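Local coordinates for aerobic respiration control sensor protein ArcB (Escherichia coli, PDB 1A0B) that relays a phosphoryl group, through the HPt domain of this membrane sensor kinase, to the response regulator ArcA and so helps repress aerobic genes when oxygen is lacking, at residues A[10-15]-A[113-118]; A[45-50]-A[57-62]; A[79-84]-A[102-107]. All coordinates share one frame; numbering follows the deposited sequence.

How the contacts relate
All three contacts lie in one all-helical HPt domain, the C-terminal part of ArcB. Contact 1 joins the N-terminal residues to helix 93-122 and encloses the other two in sequence. Contact 2 closes first, between helices 26-52 and 56-72. Contact 3 follows, between helices 76-85 and 93-122. Contacts 1 and 2 lie on opposite sides of the chain's centre, their centres about 26 Å apart. Contact 3 is more central, about 15 Å from contact 1 and about 12 Å from contact 2, centre to centre. Contacts 2 and 3 thus pair the four helices of the bundle that presents H64, the probable phosphohistidine on helix 56-72. Contact 1 fastens the N-terminal residues to that bundle.

Contact 1: residues A[10-15]-A[113-118]; sequences ALLDIP and EVLKAW
The indole of W118 is met by two methyl groups, CD1 of I14 and CD1 of L12. Both come in at a slant to the ring. CD1 of I14 sits at the pyrrole part, 3.3 Å from W118 NE1 and 3.8 Å from W118 CE2. CD1 of L12 lies at the root of the ring, 3.9 Å from W118 CB. With chi1 at -177°, the W118 ring extends away from helix 93-122 toward the turn between helices 8-11 and 14-23. L17, E18 and L21 of helix 14-23 also touch the W118 side chain.

L12 is the buried centre of the contact, and its two methyls part company. CD1 bridges W118 and V114, with V114 CG1 at 4.1 Å. CD2 goes to L115 instead and comes 3.6 Å from L115 CG. L11 adds a smaller contact: its CD1 meets V114 CG2 at 4.1 Å, and the two side chains cross at about a right angle.

No hydrogen bond joins the two segments. The polar backbone of the turn is served from elsewhere: L12 O accepts from R76 NE, and D13 pairs with the backbone of G74. The N-terminal residues are therefore held to helix 93-122 by burial of apolar surface, 289 Å² in all, while directional bonds tie them to the region around R76.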
loop_
_atom_site.group_PDB
_atom_site.type_symbol
_atom_site.label_atom_id
_atom_site.label_comp_id
_atom_site.label_asym_id
_atom_site.label_seq_id
_atom_site.Cartn_x
_atom_site.Cartn_y
_atom_site.Cartn_z
ATOM N N ALA A 10 -3.997 3.211 12.746
ATOM C CA ALA A 10 -2.747 3.622 12.114
ATOM C C ALA A 10 -2.438 3.018 10.739
ATOM O O ALA A 10 -1.808 3.662 9.907
ATOM C CB ALA A 10 -1.589 3.356 13.071
ATOM N N LEU A 11 -2.821 1.772 10.501
ATOM C CA LEU A 11 -2.518 1.154 9.221
ATOM C C LEU A 11 -3.682 1.250 8.239
ATOM O O LEU A 11 -3.487 1.189 7.026
ATOM C CB LEU A 11 -2.130 -0.305 9.432
ATOM C CG LEU A 11 -1.080 -0.532 10.504
ATOM C CD1 LEU A 11 -1.007 -1.997 10.814
ATOM C CD2 LEU A 11 0.260 -0.005 10.066
ATOM N N LEU A 12 -4.881 1.459 8.771
ATOM C CA LEU A 12 -6.084 1.527 7.960
ATOM C C LEU A 12 -6.787 2.872 8.036
ATOM O O LEU A 12 -6.730 3.583 9.040
ATOM C CB LEU A 12 -7.073 0.439 8.402
ATOM C CG LEU A 12 -6.578 -0.987 8.659
ATOM C CD1 LEU A 12 -7.696 -1.810 9.261
ATOM C CD2 LEU A 12 -6.078 -1.597 7.362
ATOM N N ASP A 13 -7.515 3.171 6.973
ATOM C CA ASP A 13 -8.278 4.400 6.863
ATOM C C ASP A 13 -9.682 4.017 7.333
ATOM O O ASP A 13 -10.592 3.868 6.520
ATOM C CB ASP A 13 -8.271 4.838 5.390
ATOM C CG ASP A 13 -8.921 6.188 5.155
ATOM O OD1 ASP A 13 -9.662 6.703 6.019
ATOM O OD2 ASP A 13 -8.705 6.726 4.059
ATOM N N ILE A 14 -9.844 3.875 8.648
ATOM C CA ILE A 14 -11.116 3.489 9.279
ATOM C C ILE A 14 -12.388 4.214 8.783
ATOM O O ILE A 14 -13.336 3.550 8.393
ATOM C CB ILE A 14 -11.030 3.549 10.846
ATOM C CG1 ILE A 14 -9.945 2.594 11.377
ATOM C CG2 ILE A 14 -12.357 3.188 11.469
ATOM C CD1 ILE A 14 -10.095 1.163 10.909
ATOM N N PRO A 15 -12.435 5.570 8.810
ATOM C CA PRO A 15 -13.629 6.302 8.342
ATOM C C PRO A 15 -14.068 5.968 6.902
ATOM O O PRO A 15 -15.263 5.829 6.617
ATOM C CB PRO A 15 -13.201 7.769 8.485
ATOM C CG PRO A 15 -12.333 7.739 9.712
ATOM C CD PRO A 15 -11.479 6.508 9.438
ATOM N N GLU A 113 -3.216 -8.588 6.564
ATOM C CA GLU A 113 -3.836 -9.449 7.581
ATOM C C GLU A 113 -4.651 -8.630 8.576
ATOM O O GLU A 113 -5.673 -9.106 9.075
ATOM C CB GLU A 113 -2.790 -10.282 8.327
ATOM C CG GLU A 113 -1.977 -11.192 7.440
ATOM C CD GLU A 113 -0.782 -11.815 8.150
ATOM O OE1 GLU A 113 -0.400 -11.341 9.245
ATOM O OE2 GLU A 113 -0.218 -12.785 7.596
ATOM N N VAL A 114 -4.211 -7.394 8.837
ATOM C CA VAL A 114 -4.901 -6.480 9.767
ATOM C C VAL A 114 -6.224 -6.005 9.161
ATOM O O VAL A 114 -7.222 -5.894 9.865
ATOM C CB VAL A 114 -4.042 -5.231 10.127
ATOM C CG1 VAL A 114 -4.864 -4.241 10.925
ATOM C CG2 VAL A 114 -2.844 -5.639 10.943
ATOM N N LEU A 115 -6.213 -5.693 7.869
ATOM C CA LEU A 115 -7.418 -5.261 7.168
ATOM C C LEU A 115 -8.440 -6.409 7.225
ATOM O O LEU A 115 -9.591 -6.212 7.624
ATOM C CB LEU A 115 -7.093 -4.926 5.720
ATOM C CG LEU A 115 -7.903 -3.798 5.095
ATOM C CD1 LEU A 115 -7.952 -4.020 3.619
ATOM C CD2 LEU A 115 -9.292 -3.737 5.645
ATOM N N LYS A 116 -7.996 -7.609 6.863
ATOM C CA LYS A 116 -8.844 -8.807 6.892
ATOM C C LYS A 116 -9.529 -9.023 8.241
ATOM O O LYS A 116 -10.720 -9.297 8.291
ATOM C CB LYS A 116 -8.028 -10.063 6.592
ATOM C CG LYS A 116 -7.709 -10.320 5.137
ATOM C CD LYS A 116 -7.012 -11.684 5.005
ATOM C CE LYS A 116 -6.848 -12.144 3.552
ATOM N NZ LYS A 116 -6.021 -11.223 2.731
ATOM N N ALA A 117 -8.761 -8.943 9.325
ATOM C CA ALA A 117 -9.312 -9.136 10.666
ATOM C C ALA A 117 -10.370 -8.094 10.963
ATOM O O ALA A 117 -11.422 -8.406 11.518
ATOM C CB ALA A 117 -8.204 -9.060 11.721
ATOM N N TRP A 118 -10.084 -6.856 10.567
ATOM C CA TRP A 118 -10.984 -5.723 10.771
ATOM C C TRP A 118 -12.291 -5.870 10.052
ATOM O O TRP A 118 -13.323 -5.612 10.630
ATOM C CB TRP A 118 -10.342 -4.416 10.322
ATOM C CG TRP A 118 -11.206 -3.216 10.588
ATOM C CD1 TRP A 118 -11.218 -2.452 11.710
ATOM C CD2 TRP A 118 -12.156 -2.631 9.692
ATOM N NE1 TRP A 118 -12.105 -1.424 11.568
ATOM C CE2 TRP A 118 -12.698 -1.512 10.339
ATOM C CE3 TRP A 118 -12.598 -2.947 8.404
ATOM C CZ2 TRP A 118 -13.662 -0.707 9.748
ATOM C CZ3 TRP A 118 -13.548 -2.156 7.818
ATOM C CH2 TRP A 118 -14.074 -1.045 8.486
#

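Contact 2: residues A[45-50]-A[57-62]; sequences SVLESN and KGIVEE
This is the helical hairpin formed by helices 26-52 and 56-72 of the HPt bundle, close to its turn, where N50, V46 and L47 meet G58, I59 and E62. Segments 45-50 and 57-62 run antiparallel (161° between their directions), their axes 8.6 Å apart at closest. The two backbones come nearest at N50 and I59, whose CA atoms are 5.4 Å apart. There CB of N50 rests 3.8 Å from I59 CG1, and the amide of N50 lies along the backbone of G58, which has no side chain in the way.

N50 ND2 comes near G58 O, but at a poor angle for a hydrogen bond. A water makes the link instead. It accepts from N50 ND2 at 2.9 Å and donates to G58 O, also at 2.9 Å. A weak third bond runs from the water to E62 OE1.

E62 is bent at chi2 (71°), which turns its carboxylate back across V46. CG1 of V46 is 3.5 Å from E62 CD. L47 takes the aliphatic part of the same side chain, with its CD2 at 3.8 Å from E62 CB. That methyl also reaches the I59 backbone, and I85 touches both L47 and I59.

The seam is thus mixed. L47 and I59 form its buried part, E62 serves both apolar and polar partners, and one water links the N50 amide of one helix to G58 O, and weakly to E62 OE1, of the other.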
loop_
_atom_site.group_PDB
_atom_site.type_symbol
_atom_site.label_atom_id
_atom_site.label_comp_id
_atom_site.label_asym_id
_atom_site.label_seq_id
_atom_site.Cartn_x
_atom_site.Cartn_y
_atom_site.Cartn_z
ATOM N N SER A 45 8.578 -6.511 -6.301
ATOM C CA SER A 45 9.675 -6.992 -7.128
ATOM C C SER A 45 10.137 -5.883 -8.045
ATOM O O SER A 45 11.323 -5.593 -8.127
ATOM C CB SER A 45 9.224 -8.165 -8.003
ATOM O OG SER A 45 8.880 -9.290 -7.218
ATOM N N VAL A 46 9.186 -5.274 -8.743
ATOM C CA VAL A 46 9.470 -4.194 -9.672
ATOM C C VAL A 46 10.173 -3.024 -8.994
ATOM O O VAL A 46 11.108 -2.459 -9.548
ATOM C CB VAL A 46 8.184 -3.741 -10.351
ATOM C CG1 VAL A 46 8.423 -2.502 -11.173
ATOM C CG2 VAL A 46 7.663 -4.855 -11.225
ATOM N N LEU A 47 9.730 -2.656 -7.798
ATOM C CA LEU A 47 10.361 -1.567 -7.039
ATOM C C LEU A 47 11.788 -1.965 -6.722
ATOM O O LEU A 47 12.715 -1.183 -6.894
ATOM C CB LEU A 47 9.647 -1.348 -5.714
ATOM C CG LEU A 47 8.457 -0.415 -5.695
ATOM C CD1 LEU A 47 7.876 -0.445 -4.286
ATOM C CD2 LEU A 47 8.901 1.000 -6.097
ATOM N N GLU A 48 11.929 -3.188 -6.222
ATOM C CA GLU A 48 13.212 -3.772 -5.855
ATOM C C GLU A 48 14.169 -3.726 -7.029
ATOM O O GLU A 48 15.337 -3.364 -6.863
ATOM C CB GLU A 48 13.023 -5.225 -5.400
ATOM C CG GLU A 48 12.649 -5.370 -3.951
ATOM C CD GLU A 48 13.727 -4.835 -3.049
ATOM O OE1 GLU A 48 14.876 -5.315 -3.156
ATOM O OE2 GLU A 48 13.441 -3.925 -2.245
ATOM N N SER A 49 13.664 -4.060 -8.214
ATOM C CA SER A 49 14.457 -4.069 -9.437
ATOM C C SER A 49 14.768 -2.670 -9.949
ATOM O O SER A 49 15.843 -2.436 -10.511
ATOM C CB SER A 49 13.735 -4.868 -10.513
ATOM O OG SER A 49 14.251 -4.609 -11.808
ATOM N N ASN A 50 13.824 -1.750 -9.805
ATOM C CA ASN A 50 14.047 -0.379 -10.252
ATOM C C ASN A 50 15.084 0.294 -9.342
ATOM O O ASN A 50 15.853 1.152 -9.783
ATOM C CB ASN A 50 12.732 0.421 -10.238
ATOM C CG ASN A 50 11.779 -0.005 -11.334
ATOM O OD1 ASN A 50 12.187 -0.236 -12.461
ATOM N ND2 ASN A 50 10.502 -0.095 -11.011
ATOM N N LYS A 57 12.839 7.234 -12.366
ATOM C CA LYS A 57 11.521 7.262 -12.998
ATOM C C LYS A 57 10.769 5.937 -12.783
ATOM O O LYS A 57 9.550 5.921 -12.648
ATOM C CB LYS A 57 11.666 7.509 -14.506
ATOM C CG LYS A 57 12.378 8.801 -14.861
ATOM C CD LYS A 57 13.388 8.588 -15.984
ATOM C CE LYS A 57 14.160 9.872 -16.279
ATOM N NZ LYS A 57 14.938 10.399 -15.102
ATOM N N GLY A 58 11.508 4.833 -12.789
ATOM C CA GLY A 58 10.910 3.530 -12.594
ATOM C C GLY A 58 10.424 3.378 -11.169
ATOM O O GLY A 58 9.334 2.834 -10.912
ATOM N N ILE A 59 11.237 3.845 -10.231
ATOM C CA ILE A 59 10.866 3.777 -8.833
ATOM C C ILE A 59 9.595 4.605 -8.610
ATOM O O ILE A 59 8.637 4.147 -7.980
ATOM C CB ILE A 59 11.968 4.359 -7.939
ATOM C CG1 ILE A 59 13.227 3.500 -8.036
ATOM C CG2 ILE A 59 11.453 4.469 -6.518
ATOM C CD1 ILE A 59 14.371 4.001 -7.198
ATOM N N VAL A 60 9.584 5.812 -9.164
ATOM C CA VAL A 60 8.456 6.710 -8.991
ATOM C C VAL A 60 7.164 6.213 -9.638
ATOM O O VAL A 60 6.069 6.441 -9.107
ATOM C CB VAL A 60 8.801 8.127 -9.442
ATOM C CG1 VAL A 60 7.593 8.998 -9.352
ATOM C CG2 VAL A 60 9.894 8.686 -8.563
ATOM N N GLU A 61 7.290 5.516 -10.763
ATOM C CA GLU A 61 6.124 4.960 -11.451
ATOM C C GLU A 61 5.441 3.865 -10.620
ATOM O O GLU A 61 4.220 3.859 -10.474
ATOM C CB GLU A 61 6.524 4.335 -12.790
ATOM C CG GLU A 61 6.687 5.283 -13.972
ATOM C CD GLU A 61 6.745 4.528 -15.315
ATOM O OE1 GLU A 61 7.560 3.570 -15.451
ATOM O OE2 GLU A 61 5.950 4.889 -16.225
ATOM N N GLU A 62 6.230 2.929 -10.102
ATOM C CA GLU A 62 5.692 1.821 -9.327
ATOM C C GLU A 62 5.161 2.253 -7.980
ATOM O O GLU A 62 4.231 1.649 -7.457
ATOM C CB GLU A 62 6.739 0.734 -9.150
ATOM C CG GLU A 62 6.129 -0.616 -8.818
ATOM C CD GLU A 62 5.393 -1.249 -9.997
ATOM O OE1 GLU A 62 5.321 -0.614 -11.072
ATOM O OE2 GLU A 62 4.907 -2.397 -9.859
HETATM O O HOH W 1 8.158 0.729 -12.513
#

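Contact 3: residues A[79-84]-A[102-107]; sequences QQLGQQ and EEMKEE. With ZN (zinc ion), chain B.
L81 reaches from helix 76-85 toward helix 93-122 and touches M104, E103 and E107. Its CB meets the M104 methyl, with CE at 4.1 Å. Beyond CG the two branches diverge. CD1 goes to E103 and lies 3.8 Å from OE2 of that residue. CD2 lies next to E107, 3.1 Å from E107 OE2, a spacing shorter than normal packing and doubtful in detail. It also comes 4.0 Å from the zinc ion. Chi1 of L81 (-125°) lies off the staggered positions, so the placing of its two methyls is itself doubtful.

Both glutamates hold the zinc. E107 binds with its two oxygens, OE1 at 2.4 Å and OE2 at 2.1 Å. E103 binds through OE2 alone at 2.5 Å. With chi1 at 76°, E107 starts out over its own backbone, and its extended chain then reaches the metal. One turn earlier, E103 points at the same ion. H77 of helix 76-85 completes the site through NE2, and its ND1 is hydrogen-bonded to OE1 of Q80, a second-shell residue that would fix how the imidazole is turned. The positive ion probably offsets the closeness of the two acids.

Away from the metal, the bent chain of M104 brings CE beside G82 N. M104 also touches M40, I66, L78 and I85, so three other helices meet around it. The whole is an interhelical metal site, two glutamates four residues apart on one helix and a histidine from its antiparallel neighbour, set beside the apolar core of an HPt helical bundle.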
loop_
_atom_site.group_PDB
_atom_site.type_symbol
_atom_site.label_atom_id
_atom_site.label_comp_id
_atom_site.label_asym_id
_atom_site.label_seq_id
_atom_site.Cartn_x
_atom_site.Cartn_y
_atom_site.Cartn_z
ATOM N N GLN A 79 -0.348 3.299 1.566
ATOM C CA GLN A 79 -0.615 4.378 0.647
ATOM C C GLN A 79 0.368 5.520 0.950
ATOM O O GLN A 79 0.889 6.181 0.049
ATOM C CB GLN A 79 -2.040 4.860 0.850
ATOM C CG GLN A 79 -2.406 6.034 -0.026
ATOM C CD GLN A 79 -3.851 6.438 0.132
ATOM O OE1 GLN A 79 -4.310 6.696 1.234
ATOM N NE2 GLN A 79 -4.584 6.475 -0.968
ATOM N N GLN A 80 0.607 5.741 2.232
ATOM C CA GLN A 80 1.504 6.785 2.714
ATOM C C GLN A 80 2.972 6.525 2.305
ATOM O O GLN A 80 3.733 7.454 1.982
ATOM C CB GLN A 80 1.324 6.873 4.229
ATOM C CG GLN A 80 2.319 7.713 4.982
ATOM C CD GLN A 80 2.212 7.479 6.480
ATOM O OE1 GLN A 80 2.067 6.333 6.945
ATOM N NE2 GLN A 80 2.245 8.562 7.245
ATOM N N LEU A 81 3.346 5.254 2.267
ATOM C CA LEU A 81 4.694 4.851 1.878
ATOM C C LEU A 81 4.861 5.065 0.379
ATOM O O LEU A 81 5.888 5.554 -0.073
ATOM C CB LEU A 81 4.893 3.381 2.220
ATOM C CG LEU A 81 6.049 2.922 3.093
ATOM C CD1 LEU A 81 6.376 3.903 4.186
ATOM C CD2 LEU A 81 5.668 1.570 3.657
ATOM N N GLY A 82 3.850 4.667 -0.391
ATOM C CA GLY A 82 3.876 4.845 -1.837
ATOM C C GLY A 82 3.957 6.312 -2.210
ATOM O O GLY A 82 4.570 6.670 -3.209
ATOM N N GLN A 83 3.308 7.172 -1.432
ATOM C CA GLN A 83 3.358 8.612 -1.677
ATOM C C GLN A 83 4.808 9.113 -1.529
ATOM O O GLN A 83 5.318 9.840 -2.394
ATOM C CB GLN A 83 2.418 9.343 -0.709
ATOM C CG GLN A 83 2.633 10.847 -0.575
ATOM C CD GLN A 83 2.280 11.631 -1.814
ATOM O OE1 GLN A 83 1.756 11.085 -2.780
ATOM N NE2 GLN A 83 2.574 12.931 -1.794
ATOM N N GLN A 84 5.484 8.682 -0.462
ATOM C CA GLN A 84 6.871 9.086 -0.227
ATOM C C GLN A 84 7.771 8.564 -1.335
ATOM O O GLN A 84 8.561 9.297 -1.912
ATOM C CB GLN A 84 7.344 8.576 1.122
ATOM C CG GLN A 84 6.583 9.141 2.279
ATOM C CD GLN A 84 7.250 8.810 3.586
ATOM O OE1 GLN A 84 7.794 9.687 4.257
ATOM N NE2 GLN A 84 7.250 7.538 3.944
ATOM N N GLU A 102 12.120 -1.237 1.317
ATOM C CA GLU A 102 12.351 -2.431 2.127
ATOM C C GLU A 102 11.251 -2.549 3.184
ATOM O O GLU A 102 10.658 -3.609 3.391
ATOM C CB GLU A 102 13.738 -2.375 2.769
ATOM C CG GLU A 102 14.094 -3.589 3.613
ATOM C CD GLU A 102 14.041 -4.901 2.851
ATOM O OE1 GLU A 102 14.317 -4.917 1.619
ATOM O OE2 GLU A 102 13.722 -5.922 3.499
ATOM N N GLU A 103 10.956 -1.437 3.826
ATOM C CA GLU A 103 9.898 -1.396 4.806
ATOM C C GLU A 103 8.598 -1.927 4.182
ATOM O O GLU A 103 7.881 -2.703 4.808
ATOM C CB GLU A 103 9.713 0.046 5.230
ATOM C CG GLU A 103 8.906 0.243 6.459
ATOM C CD GLU A 103 8.663 1.712 6.747
ATOM O OE1 GLU A 103 9.511 2.559 6.397
ATOM O OE2 GLU A 103 7.591 2.025 7.305
ATOM N N MET A 104 8.289 -1.508 2.956
ATOM C CA MET A 104 7.067 -1.949 2.263
ATOM C C MET A 104 7.095 -3.451 2.048
ATOM O O MET A 104 6.093 -4.151 2.209
ATOM C CB MET A 104 6.964 -1.256 0.899
ATOM C CG MET A 104 5.827 -1.735 -0.003
ATOM S SD MET A 104 4.405 -0.662 0.130
ATOM C CE MET A 104 4.962 0.685 -0.884
ATOM N N LYS A 105 8.271 -3.921 1.658
ATOM C CA LYS A 105 8.546 -5.324 1.387
ATOM C C LYS A 105 8.253 -6.207 2.586
ATOM O O LYS A 105 7.667 -7.283 2.457
ATOM C CB LYS A 105 10.029 -5.477 1.019
ATOM C CG LYS A 105 10.491 -6.896 0.752
ATOM C CD LYS A 105 11.972 -6.891 0.508
ATOM C CE LYS A 105 12.461 -8.253 0.060
ATOM N NZ LYS A 105 11.829 -8.696 -1.214
ATOM N N GLU A 106 8.719 -5.766 3.745
ATOM C CA GLU A 106 8.551 -6.520 4.974
ATOM C C GLU A 106 7.184 -6.418 5.613
ATOM O O GLU A 106 6.767 -7.338 6.306
ATOM C CB GLU A 106 9.593 -6.073 6.004
ATOM C CG GLU A 106 11.022 -6.263 5.553
ATOM C CD GLU A 106 12.052 -5.748 6.544
ATOM O OE1 GLU A 106 11.727 -5.419 7.705
ATOM O OE2 GLU A 106 13.224 -5.683 6.150
ATOM N N GLU A 107 6.454 -5.346 5.356
ATOM C CA GLU A 107 5.190 -5.198 6.043
ATOM C C GLU A 107 3.864 -5.325 5.312
ATOM O O GLU A 107 2.824 -5.465 5.964
ATOM C CB GLU A 107 5.197 -3.877 6.777
ATOM C CG GLU A 107 4.996 -2.724 5.860
ATOM C CD GLU A 107 4.858 -1.414 6.596
ATOM O OE1 GLU A 107 4.592 -1.431 7.822
ATOM O OE2 GLU A 107 5.010 -0.364 5.936
HETATM ZN ZN ZN B . 5.498 0.774 7.594
#